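PDB 3R3H: O-methyltransferase, SAM-dependent from Legionella pneumophila subsp. pneumophila, which probably catalyses transfer of a methyl group from S-adenosylmethionine to a hydroxyl oxygen of its substrate. Local coordinates for residues 136-141 with 159-164; 144-149 with 168-173; 60-65 with 83-88. One frame throughout, in Å; residues are numbered along the deposited sequence.

Contact 1 of 3, residues 136-141 with 159-164; sequences QFDFIF and LVTPKG
Leu159 lies alongside Phe137, the two side chains running in a common direction, and its CB sits in the plane of the Phe137 ring at the edge, 4.0 Å from CD2. The ring reaches this place because CG of Phe137 is anti to the carbonyl carbon (chi1 -55°), which places CG beside the backbone N, the atom that donates to Leu159 O. One face of the ring carries Gln136 CB, so neighbour and partner meet the phenyl group from different directions, one above the plane and one within it. Ile140 comes in end-on: its terminal methyl CD1 touches Leu159 CB at 3.8 Å and reaches Val160 CB as well, bridging two consecutive residues. Asp138 and Thr161 are set at a slant to each other, with OD1 of Asp138 3.6 Å from OG1 of Thr161.

Backbone bonds fix the parallel pairing of Phe137 with Val160. Leu159 O accepts twice: Phe137 N approaches at 3.0 Å with a nearly straight N-H...O angle of 170°, while Gln136 N, at 3.2 Å, stands above the carbonyl plane. In return Thr161 N donates to Phe137 O over 2.7 Å, and Thr161 OG1 adds a weak bond to the same oxygen. Backbone and, weakly, side chain of one residue thus meet that carbonyl.

Helix 149-159 ends here and passes into the short strand 160-161; after a corner at Pro162 and Lys163 the chain enters strand 164-169, which completes the crossover begun by strand 137-143. Strand 63-68 lies beyond, where Leu65 touches both Phe137 and Leu159. Further along, Val160 packs on Ile166 of strand 164-169, while Asp138 leans on Thr59 at the end of helix 46-59.

Contact 2 of 3, residues 144-149 with 168-173; sequences ADKTNY and IDNIFW
Polar contacts centre on Lys146, whose NZ donates to Asn170 OD1 at 2.9 Å, the two side chains crossing at about a right angle. The donor stands 45° out of the amide plane, so the bond does not follow a lone pair. Two more bonds hold the same nitrogen within its own segment, to Tyr149 OH at 3.0 Å and to Ala144 O at 3.2 Å. A salt bridge to Asp143 adds a carboxylate to this set. Tyr149 OH in turn donates a hydrogen bond to Asp169 O, 2.8 Å away; the oxygen lies beside the ring edge, while the hydroxyl stands well above the plane of that carbonyl. Lysine, phenol and main-chain carbonyl thus form a short chain of hydrogen bonds that joins segment 144-149 to the end of strand 164-169.

Apolar contacts flank this chain. The lysine chain bends at chi2 (-53°), which lays its methylenes against two aromatic faces: CD rests above the Tyr149 ring, while CG lies over the Trp173 indole, 4.1 Å above its plane and displaced toward the rim. CE reaches the same indole at CH2, 3.9 Å away. Tyr149 and Ile168 run antiparallel alongside one another, and CE2 of the tyrosine meets CG2 of the isoleucine at 3.5 Å.

The cluster lies at the end of the sheet where class I methyltransferases generally bind cofactor and substrate, so it is probably near the active site. Strand 137-143 runs beside it, contributing Ile142 against both Tyr149 and Ile168. Helix 149-159 begins with Tyr149. Helix 185-198 packs on the cluster, with Ile190 against Lys146 and Tyr149 and with Gln186 and Thr187 against Trp173.

Contact 3 of 3, residues 60-65 with 83-88; sequences RAKKVL and PDDGQV
Lys63 pairs with Gln87 and Val64 with Val88 in parallel register, held by Gln87 N to Lys62 O (2.7 Å) and Val64 N to Gln87 O (2.9 Å). These are the opening rungs of a beta-alpha-beta unit, strand 63-68, helix 73-80 and strand 87-92, part of the Rossmann-like sheet of class I methyltransferases. The donors of both bonds lie almost in line with the acceptor carbonyls, but the N-H...O angle at Gln87 is bent, 138° against 157° for Val64. CA-H...O contacts supplement them: Lys63 CA meets Gln87 O, the acceptor of Val64 N, and one step further Val88 CA meets Val64 O.

Alternation sends the side chains to two faces. Val64 and Val88 share the face covered by helix 73-80, where Met78 and Ser79 meet them, and their CB atoms are 4.4 Å apart. Lys63 and Gln87 occupy the other face, side by side. With CG anti to the backbone N (chi1 -160°) and the chain extended beyond it, the lysine keeps to the same heading as its neighbour until CE comes within 4.1 Å of Gln87 NE2.

Before the strands begin, the two entry loops meet. Arg60 ends helix 46-59 through a Schellman motif, and a type I turn from Pro83 to Gly86 leads into strand 87-92. Lys62 folds across this turn, bent at chi2 and chi4, and crosses Pro83 at about a right angle. Its aliphatic part, rather than its ammonium group, meets the carboxylate of Asp85: OD2 lies 3.3 Å from CD of Lys62, whereas the separation from NZ to that same oxygen is 4.7 Å.

All three contacts reach one sheet, with strand 137-143 between strands 63-68 and 164-169. Contacts 1 and 3 lie at the N-terminal ends of its parallel strands, their centres about 11 Å apart, and are joined by probable hydrogen bonds such as Phe141 N to Leu65 O at 2.8 Å. Contact 2 belongs to the C-terminal ends, where the cofactor and substrate sites of this fold normally lie. Its centre is about 18 Å from that of contact 1, yet Phe141 CE1 still packs on Asp169 CB at 4.1 Å. Contacts 2 and 3 do not touch: about 24 Å separates their centres, and they lie on opposite sides of the chain's centre.

Contact 1 of 3, residues 136-141 with 159-164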
loop_
_atom_site.group_PDB
_atom_site.type_symbol
_atom_site.label_atom_id
_atom_site.label_comp_id
_atom_site.label_asym_id
_atom_site.label_seq_id
_atom_site.Cartn_x
_atom_site.Cartn_y
_atom_site.Cartn_z
ATOM N N GLN A 136 -15.395 -6.430 -15.067
ATOM C CA GLN A 136 -14.786 -5.464 -15.992
ATOM C C GLN A 136 -13.539 -4.725 -15.533
ATOM O O GLN A 136 -12.617 -4.493 -16.313
ATOM C CB GLN A 136 -15.786 -4.371 -16.329
ATOM C CG GLN A 136 -16.858 -4.708 -17.304
ATOM C CD GLN A 136 -17.757 -3.510 -17.520
ATOM O OE1 GLN A 136 -18.552 -3.151 -16.644
ATOM N NE2 GLN A 136 -17.620 -2.864 -18.677
ATOM N N PHE A 137 -13.536 -4.314 -14.278
ATOM C CA PHE A 137 -12.429 -3.541 -13.762
ATOM C C PHE A 137 -11.414 -4.286 -12.925
ATOM O O PHE A 137 -11.756 -5.041 -12.021
ATOM C CB PHE A 137 -12.990 -2.347 -12.994
ATOM C CG PHE A 137 -13.936 -1.511 -13.813
ATOM C CD1 PHE A 137 -13.448 -0.656 -14.798
ATOM C CD2 PHE A 137 -15.316 -1.626 -13.641
ATOM C CE1 PHE A 137 -14.312 0.070 -15.605
ATOM C CE2 PHE A 137 -16.195 -0.912 -14.434
ATOM C CZ PHE A 137 -15.695 -0.056 -15.426
ATOM N N ASP A 138 -10.151 -4.054 -13.251
ATOM C CA ASP A 138 -9.027 -4.666 -12.564
ATOM C C ASP A 138 -8.725 -3.842 -11.325
ATOM O O ASP A 138 -8.136 -4.335 -10.366
ATOM C CB ASP A 138 -7.812 -4.680 -13.494
ATOM C CG ASP A 138 -8.041 -5.523 -14.734
ATOM O OD1 ASP A 138 -7.860 -6.762 -14.627
ATOM O OD2 ASP A 138 -8.417 -4.959 -15.795
ATOM N N PHE A 139 -9.117 -2.575 -11.356
ATOM C CA PHE A 139 -8.898 -1.688 -10.224
ATOM C C PHE A 139 -10.054 -0.689 -10.121
ATOM O O PHE A 139 -10.403 -0.012 -11.088
ATOM C CB PHE A 139 -7.563 -0.943 -10.353
ATOM C CG PHE A 139 -7.313 0.043 -9.242
ATOM C CD1 PHE A 139 -7.116 -0.388 -7.940
ATOM C CD2 PHE A 139 -7.339 1.409 -9.491
ATOM C CE1 PHE A 139 -6.955 0.530 -6.893
ATOM C CE2 PHE A 139 -7.180 2.341 -8.454
ATOM C CZ PHE A 139 -6.988 1.896 -7.149
ATOM N N ILE A 140 -10.661 -0.625 -8.943
ATOM C CA ILE A 140 -11.768 0.277 -8.689
ATOM C C ILE A 140 -11.403 1.138 -7.477
ATOM O O ILE A 140 -10.902 0.630 -6.478
ATOM C CB ILE A 140 -13.056 -0.525 -8.416
ATOM C CG1 ILE A 140 -13.368 -1.405 -9.631
ATOM C CG2 ILE A 140 -14.215 0.418 -8.114
ATOM C CD1 ILE A 140 -14.577 -2.278 -9.475
ATOM N N PHE A 141 -11.624 2.444 -7.587
ATOM C CA PHE A 141 -11.323 3.379 -6.512
ATOM C C PHE A 141 -12.625 4.090 -6.139
ATOM O O PHE A 141 -13.335 4.576 -7.014
ATOM C CB PHE A 141 -10.269 4.388 -6.971
ATOM C CG PHE A 141 -10.054 5.518 -6.010
ATOM C CD1 PHE A 141 -9.759 5.272 -4.667
ATOM C CD2 PHE A 141 -10.137 6.835 -6.445
ATOM C CE1 PHE A 141 -9.550 6.328 -3.771
ATOM C CE2 PHE A 141 -9.930 7.899 -5.560
ATOM C CZ PHE A 141 -9.635 7.643 -4.218
ATOM N N LEU A 159 -18.485 -5.464 -10.079
ATOM C CA LEU A 159 -17.716 -4.856 -11.161
ATOM C C LEU A 159 -16.235 -5.197 -11.222
ATOM O O LEU A 159 -15.585 -4.982 -12.249
ATOM C CB LEU A 159 -17.857 -3.334 -11.111
ATOM C CG LEU A 159 -19.177 -2.713 -11.577
ATOM C CD1 LEU A 159 -19.113 -1.214 -11.434
ATOM C CD2 LEU A 159 -19.453 -3.092 -13.028
ATOM N N VAL A 160 -15.693 -5.735 -10.142
ATOM C CA VAL A 160 -14.272 -6.046 -10.124
ATOM C C VAL A 160 -13.860 -7.412 -10.683
ATOM O O VAL A 160 -14.633 -8.374 -10.704
ATOM C CB VAL A 160 -13.712 -5.908 -8.685
ATOM C CG1 VAL A 160 -13.961 -7.178 -7.914
ATOM C CG2 VAL A 160 -12.230 -5.567 -8.710
ATOM N N THR A 161 -12.617 -7.455 -11.141
ATOM C CA THR A 161 -11.980 -8.640 -11.691
ATOM C C THR A 161 -11.579 -9.532 -10.511
ATOM O O THR A 161 -11.319 -9.031 -9.413
ATOM C CB THR A 161 -10.738 -8.206 -12.494
ATOM O OG1 THR A 161 -11.161 -7.789 -13.792
ATOM C CG2 THR A 161 -9.709 -9.320 -12.609
ATOM N N PRO A 162 -11.553 -10.865 -10.707
ATOM C CA PRO A 162 -11.180 -11.804 -9.639
ATOM C C PRO A 162 -9.831 -11.451 -9.018
ATOM O O PRO A 162 -9.649 -11.469 -7.791
ATOM C CB PRO A 162 -11.149 -13.139 -10.362
ATOM C CG PRO A 162 -12.245 -12.970 -11.377
ATOM C CD PRO A 162 -11.967 -11.595 -11.920
ATOM N N LYS A 163 -8.883 -11.129 -9.883
ATOM C CA LYS A 163 -7.566 -10.742 -9.432
ATOM C C LYS A 163 -7.527 -9.220 -9.208
ATOM O O LYS A 163 -6.554 -8.688 -8.681
ATOM C CB LYS A 163 -6.530 -11.165 -10.470
ATOM C CG LYS A 163 -6.599 -12.634 -10.822
ATOM C CD LYS A 163 -5.264 -13.300 -10.594
ATOM C CE LYS A 163 -5.290 -14.739 -11.041
ATOM N NZ LYS A 163 -3.938 -15.333 -10.885
ATOM N N GLY A 164 -8.601 -8.533 -9.595
ATOM C CA GLY A 164 -8.676 -7.093 -9.435
ATOM C C GLY A 164 -8.682 -6.625 -7.993
ATOM O O GLY A 164 -8.822 -7.428 -7.080
#

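Contact 2 of 3, residues 144-149 with 168-173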
loop_
_atom_site.group_PDB
_atom_site.type_symbol
_atom_site.label_atom_id
_atom_site.label_comp_id
_atom_site.label_asym_id
_atom_site.label_seq_id
_atom_site.Cartn_x
_atom_site.Cartn_y
_atom_site.Cartn_z
ATOM N N ALA A 144 -16.717 8.543 -3.670
ATOM C CA ALA A 144 -17.986 9.215 -3.952
ATOM C C ALA A 144 -18.707 9.589 -2.664
ATOM O O ALA A 144 -18.128 9.500 -1.581
ATOM C CB ALA A 144 -18.864 8.324 -4.800
ATOM N N ASP A 145 -19.967 10.010 -2.773
ATOM C CA ASP A 145 -20.732 10.402 -1.588
ATOM C C ASP A 145 -20.874 9.250 -0.592
ATOM O O ASP A 145 -21.330 8.143 -0.933
ATOM C CB ASP A 145 -22.105 10.956 -1.979
ATOM C CG ASP A 145 -22.899 10.006 -2.846
ATOM O OD1 ASP A 145 -24.142 10.013 -2.712
ATOM O OD2 ASP A 145 -22.298 9.273 -3.668
ATOM N N LYS A 146 -20.471 9.546 0.642
ATOM C CA LYS A 146 -20.447 8.594 1.753
ATOM C C LYS A 146 -21.739 7.857 2.091
ATOM O O LYS A 146 -21.691 6.712 2.548
ATOM C CB LYS A 146 -19.929 9.296 3.010
ATOM C CG LYS A 146 -18.763 10.260 2.751
ATOM C CD LYS A 146 -17.616 9.588 2.003
ATOM C CE LYS A 146 -16.744 10.620 1.306
ATOM N NZ LYS A 146 -15.725 10.004 0.410
ATOM N N THR A 147 -22.883 8.495 1.861
ATOM C CA THR A 147 -24.157 7.871 2.187
ATOM C C THR A 147 -24.641 6.815 1.207
ATOM O O THR A 147 -25.806 6.430 1.241
ATOM C CB THR A 147 -25.263 8.915 2.347
ATOM O OG1 THR A 147 -25.435 9.623 1.111
ATOM C CG2 THR A 147 -24.901 9.895 3.461
ATOM N N ASN A 148 -23.765 6.351 0.324
ATOM C CA ASN A 148 -24.144 5.300 -0.625
ATOM C C ASN A 148 -22.994 4.321 -0.668
ATOM O O ASN A 148 -22.970 3.391 -1.472
ATOM C CB ASN A 148 -24.398 5.859 -2.029
ATOM C CG ASN A 148 -25.779 6.464 -2.173
ATOM O OD1 ASN A 148 -25.918 7.674 -2.322
ATOM N ND2 ASN A 148 -26.811 5.619 -2.121
ATOM N N TYR A 149 -22.044 4.553 0.227
ATOM C CA TYR A 149 -20.857 3.728 0.357
ATOM C C TYR A 149 -21.156 2.229 0.460
ATOM O O TYR A 149 -20.339 1.409 0.059
ATOM C CB TYR A 149 -20.045 4.220 1.565
ATOM C CG TYR A 149 -18.784 4.987 1.191
ATOM C CD1 TYR A 149 -18.739 5.819 0.062
ATOM C CD2 TYR A 149 -17.628 4.868 1.965
ATOM C CE1 TYR A 149 -17.564 6.507 -0.280
ATOM C CE2 TYR A 149 -16.449 5.547 1.634
ATOM C CZ TYR A 149 -16.424 6.361 0.516
ATOM O OH TYR A 149 -15.257 7.020 0.225
ATOM N N ILE A 168 -10.998 2.036 -1.124
ATOM C CA ILE A 168 -12.069 2.890 -0.629
ATOM C C ILE A 168 -11.453 3.936 0.289
ATOM O O ILE A 168 -10.724 3.596 1.222
ATOM C CB ILE A 168 -13.135 2.084 0.143
ATOM C CG1 ILE A 168 -13.763 1.009 -0.744
ATOM C CG2 ILE A 168 -14.246 2.999 0.570
ATOM C CD1 ILE A 168 -13.048 -0.322 -0.731
ATOM N N ASP A 169 -11.742 5.207 0.024
ATOM C CA ASP A 169 -11.165 6.292 0.811
ATOM C C ASP A 169 -12.019 6.749 1.997
ATOM O O ASP A 169 -13.208 6.419 2.087
ATOM C CB ASP A 169 -10.881 7.486 -0.103
ATOM C CG ASP A 169 -9.791 8.401 0.441
ATOM O OD1 ASP A 169 -9.733 9.572 -0.005
ATOM O OD2 ASP A 169 -8.982 7.952 1.302
ATOM N N ASN A 170 -11.391 7.519 2.889
ATOM C CA ASN A 170 -12.016 8.074 4.095
ATOM C C ASN A 170 -12.602 7.011 5.030
ATOM O O ASN A 170 -13.749 7.134 5.473
ATOM C CB ASN A 170 -13.129 9.067 3.730
ATOM C CG ASN A 170 -12.699 10.078 2.699
ATOM O OD1 ASN A 170 -13.032 9.946 1.527
ATOM N ND2 ASN A 170 -11.953 11.095 3.125
ATOM N N ILE A 171 -11.824 5.976 5.332
ATOM C CA ILE A 171 -12.292 4.914 6.219
ATOM C C ILE A 171 -12.479 5.494 7.633
ATOM O O ILE A 171 -13.434 5.166 8.350
ATOM C CB ILE A 171 -11.312 3.720 6.197
ATOM C CG1 ILE A 171 -11.257 3.142 4.777
ATOM C CG2 ILE A 171 -11.769 2.646 7.148
ATOM C CD1 ILE A 171 -12.611 2.858 4.179
ATOM N N PHE A 172 -11.561 6.362 8.024
ATOM C CA PHE A 172 -11.668 7.040 9.304
ATOM C C PHE A 172 -12.150 8.407 8.817
ATOM O O PHE A 172 -11.366 9.182 8.277
ATOM C CB PHE A 172 -10.295 7.190 9.962
ATOM C CG PHE A 172 -9.392 5.984 9.809
ATOM C CD1 PHE A 172 -9.866 4.688 10.049
ATOM C CD2 PHE A 172 -8.055 6.153 9.460
ATOM C CE1 PHE A 172 -9.018 3.587 9.940
ATOM C CE2 PHE A 172 -7.204 5.062 9.352
ATOM C CZ PHE A 172 -7.681 3.778 9.590
ATOM N N TRP A 173 -13.433 8.701 8.958
ATOM C CA TRP A 173 -13.965 9.976 8.482
ATOM C C TRP A 173 -13.412 11.146 9.315
ATOM O O TRP A 173 -14.167 11.907 9.914
ATOM C CB TRP A 173 -15.496 9.921 8.560
ATOM C CG TRP A 173 -16.270 10.987 7.827
ATOM C CD1 TRP A 173 -17.481 11.488 8.195
ATOM C CD2 TRP A 173 -15.954 11.601 6.560
ATOM N NE1 TRP A 173 -17.945 12.365 7.250
ATOM C CE2 TRP A 173 -17.030 12.457 6.232
ATOM C CE3 TRP A 173 -14.866 11.512 5.670
ATOM C CZ2 TRP A 173 -17.065 13.215 5.062
ATOM C CZ3 TRP A 173 -14.898 12.269 4.501
ATOM C CH2 TRP A 173 -15.994 13.110 4.210
#

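Contact 3 of 3, residues 60-65 with 83-88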
loop_
_atom_site.group_PDB
_atom_site.type_symbol
_atom_site.label_atom_id
_atom_site.label_comp_id
_atom_site.label_asym_id
_atom_site.label_seq_id
_atom_site.Cartn_x
_atom_site.Cartn_y
_atom_site.Cartn_z
ATOM N N ARG A 60 -1.733 -4.984 -13.160
ATOM C CA ARG A 60 -1.530 -5.238 -14.583
ATOM C C ARG A 60 -2.887 -4.952 -15.197
ATOM O O ARG A 60 -3.362 -5.647 -16.095
ATOM C CB ARG A 60 -1.106 -6.684 -14.810
ATOM C CG ARG A 60 0.193 -6.992 -14.107
ATOM C CD ARG A 60 0.573 -8.450 -14.142
ATOM N NE ARG A 60 1.386 -8.757 -12.971
ATOM C CZ ARG A 60 2.095 -9.865 -12.800
ATOM N NH1 ARG A 60 2.106 -10.802 -13.738
ATOM N NH2 ARG A 60 2.796 -10.024 -11.685
ATOM N N ALA A 61 -3.489 -3.891 -14.673
ATOM C CA ALA A 61 -4.807 -3.440 -15.072
ATOM C C ALA A 61 -4.861 -2.882 -16.475
ATOM O O ALA A 61 -3.928 -2.228 -16.935
ATOM C CB ALA A 61 -5.313 -2.394 -14.085
ATOM N N LYS A 62 -5.980 -3.162 -17.135
ATOM C CA LYS A 62 -6.263 -2.696 -18.483
ATOM C C LYS A 62 -7.447 -1.733 -18.399
ATOM O O LYS A 62 -7.568 -0.806 -19.197
ATOM C CB LYS A 62 -6.622 -3.883 -19.391
ATOM C CG LYS A 62 -5.432 -4.730 -19.791
ATOM C CD LYS A 62 -4.544 -3.985 -20.777
ATOM C CE LYS A 62 -3.181 -4.647 -20.890
ATOM N NZ LYS A 62 -2.416 -4.577 -19.606
ATOM N N LYS A 63 -8.313 -1.961 -17.417
ATOM C CA LYS A 63 -9.497 -1.137 -17.233
ATOM C C LYS A 63 -9.639 -0.732 -15.758
ATOM O O LYS A 63 -9.614 -1.571 -14.853
ATOM C CB LYS A 63 -10.728 -1.913 -17.716
ATOM C CG LYS A 63 -11.938 -1.051 -18.046
ATOM C CD LYS A 63 -13.017 -1.883 -18.734
ATOM C CE LYS A 63 -14.244 -1.040 -19.078
ATOM N NZ LYS A 63 -15.257 -1.805 -19.889
ATOM N N VAL A 64 -9.779 0.569 -15.532
ATOM C CA VAL A 64 -9.900 1.131 -14.195
ATOM C C VAL A 64 -11.155 1.977 -14.038
ATOM O O VAL A 64 -11.610 2.595 -14.989
ATOM C CB VAL A 64 -8.662 1.989 -13.874
ATOM C CG1 VAL A 64 -8.897 2.817 -12.623
ATOM C CG2 VAL A 64 -7.456 1.080 -13.689
ATOM N N LEU A 65 -11.710 1.998 -12.832
ATOM C CA LEU A 65 -12.915 2.770 -12.555
ATOM C C LEU A 65 -12.738 3.559 -11.265
ATOM O O LEU A 65 -12.151 3.059 -10.302
ATOM C CB LEU A 65 -14.117 1.832 -12.405
ATOM C CG LEU A 65 -15.439 2.505 -12.041
ATOM C CD1 LEU A 65 -16.017 3.104 -13.301
ATOM C CD2 LEU A 65 -16.417 1.509 -11.438
ATOM N N PRO A 83 -1.318 1.125 -19.690
ATOM C CA PRO A 83 -0.725 0.901 -21.012
ATOM C C PRO A 83 -1.607 1.516 -22.119
ATOM O O PRO A 83 -2.805 1.733 -21.920
ATOM C CB PRO A 83 -0.629 -0.624 -21.087
ATOM C CG PRO A 83 -1.802 -1.075 -20.279
ATOM C CD PRO A 83 -1.775 -0.146 -19.091
ATOM N N ASP A 84 -1.000 1.805 -23.270
ATOM C CA ASP A 84 -1.683 2.402 -24.423
ATOM C C ASP A 84 -3.105 1.886 -24.691
ATOM O O ASP A 84 -4.002 2.670 -25.001
ATOM C CB ASP A 84 -0.840 2.194 -25.689
ATOM C CG ASP A 84 0.662 2.375 -25.446
ATOM O OD1 ASP A 84 1.226 1.654 -24.579
ATOM O OD2 ASP A 84 1.276 3.226 -26.137
ATOM N N ASP A 85 -3.295 0.568 -24.590
ATOM C CA ASP A 85 -4.593 -0.085 -24.823
ATOM C C ASP A 85 -5.543 -0.032 -23.620
ATOM O O ASP A 85 -6.715 -0.412 -23.724
ATOM C CB ASP A 85 -4.369 -1.545 -25.249
ATOM C CG ASP A 85 -3.564 -2.348 -24.221
ATOM O OD1 ASP A 85 -2.570 -1.814 -23.672
ATOM O OD2 ASP A 85 -3.922 -3.522 -23.970
ATOM N N GLY A 86 -5.023 0.445 -22.488
ATOM C CA GLY A 86 -5.799 0.564 -21.267
ATOM C C GLY A 86 -6.834 1.675 -21.282
ATOM O O GLY A 86 -6.889 2.486 -22.204
ATOM N N GLN A 87 -7.647 1.733 -20.235
ATOM C CA GLN A 87 -8.714 2.721 -20.164
ATOM C C GLN A 87 -9.137 3.013 -18.725
ATOM O O GLN A 87 -9.147 2.115 -17.885
ATOM C CB GLN A 87 -9.901 2.178 -20.947
ATOM C CG GLN A 87 -11.083 3.088 -21.089
ATOM C CD GLN A 87 -12.294 2.314 -21.568
ATOM O OE1 GLN A 87 -12.198 1.498 -22.485
ATOM N NE2 GLN A 87 -13.440 2.557 -20.945
ATOM N N VAL A 88 -9.471 4.273 -18.451
ATOM C CA VAL A 88 -9.936 4.686 -17.131
ATOM C C VAL A 88 -11.278 5.405 -17.249
ATOM O O VAL A 88 -11.436 6.328 -18.031
ATOM C CB VAL A 88 -8.884 5.587 -16.378
ATOM C CG1 VAL A 88 -8.038 6.349 -17.354
ATOM C CG2 VAL A 88 -9.591 6.552 -15.421
#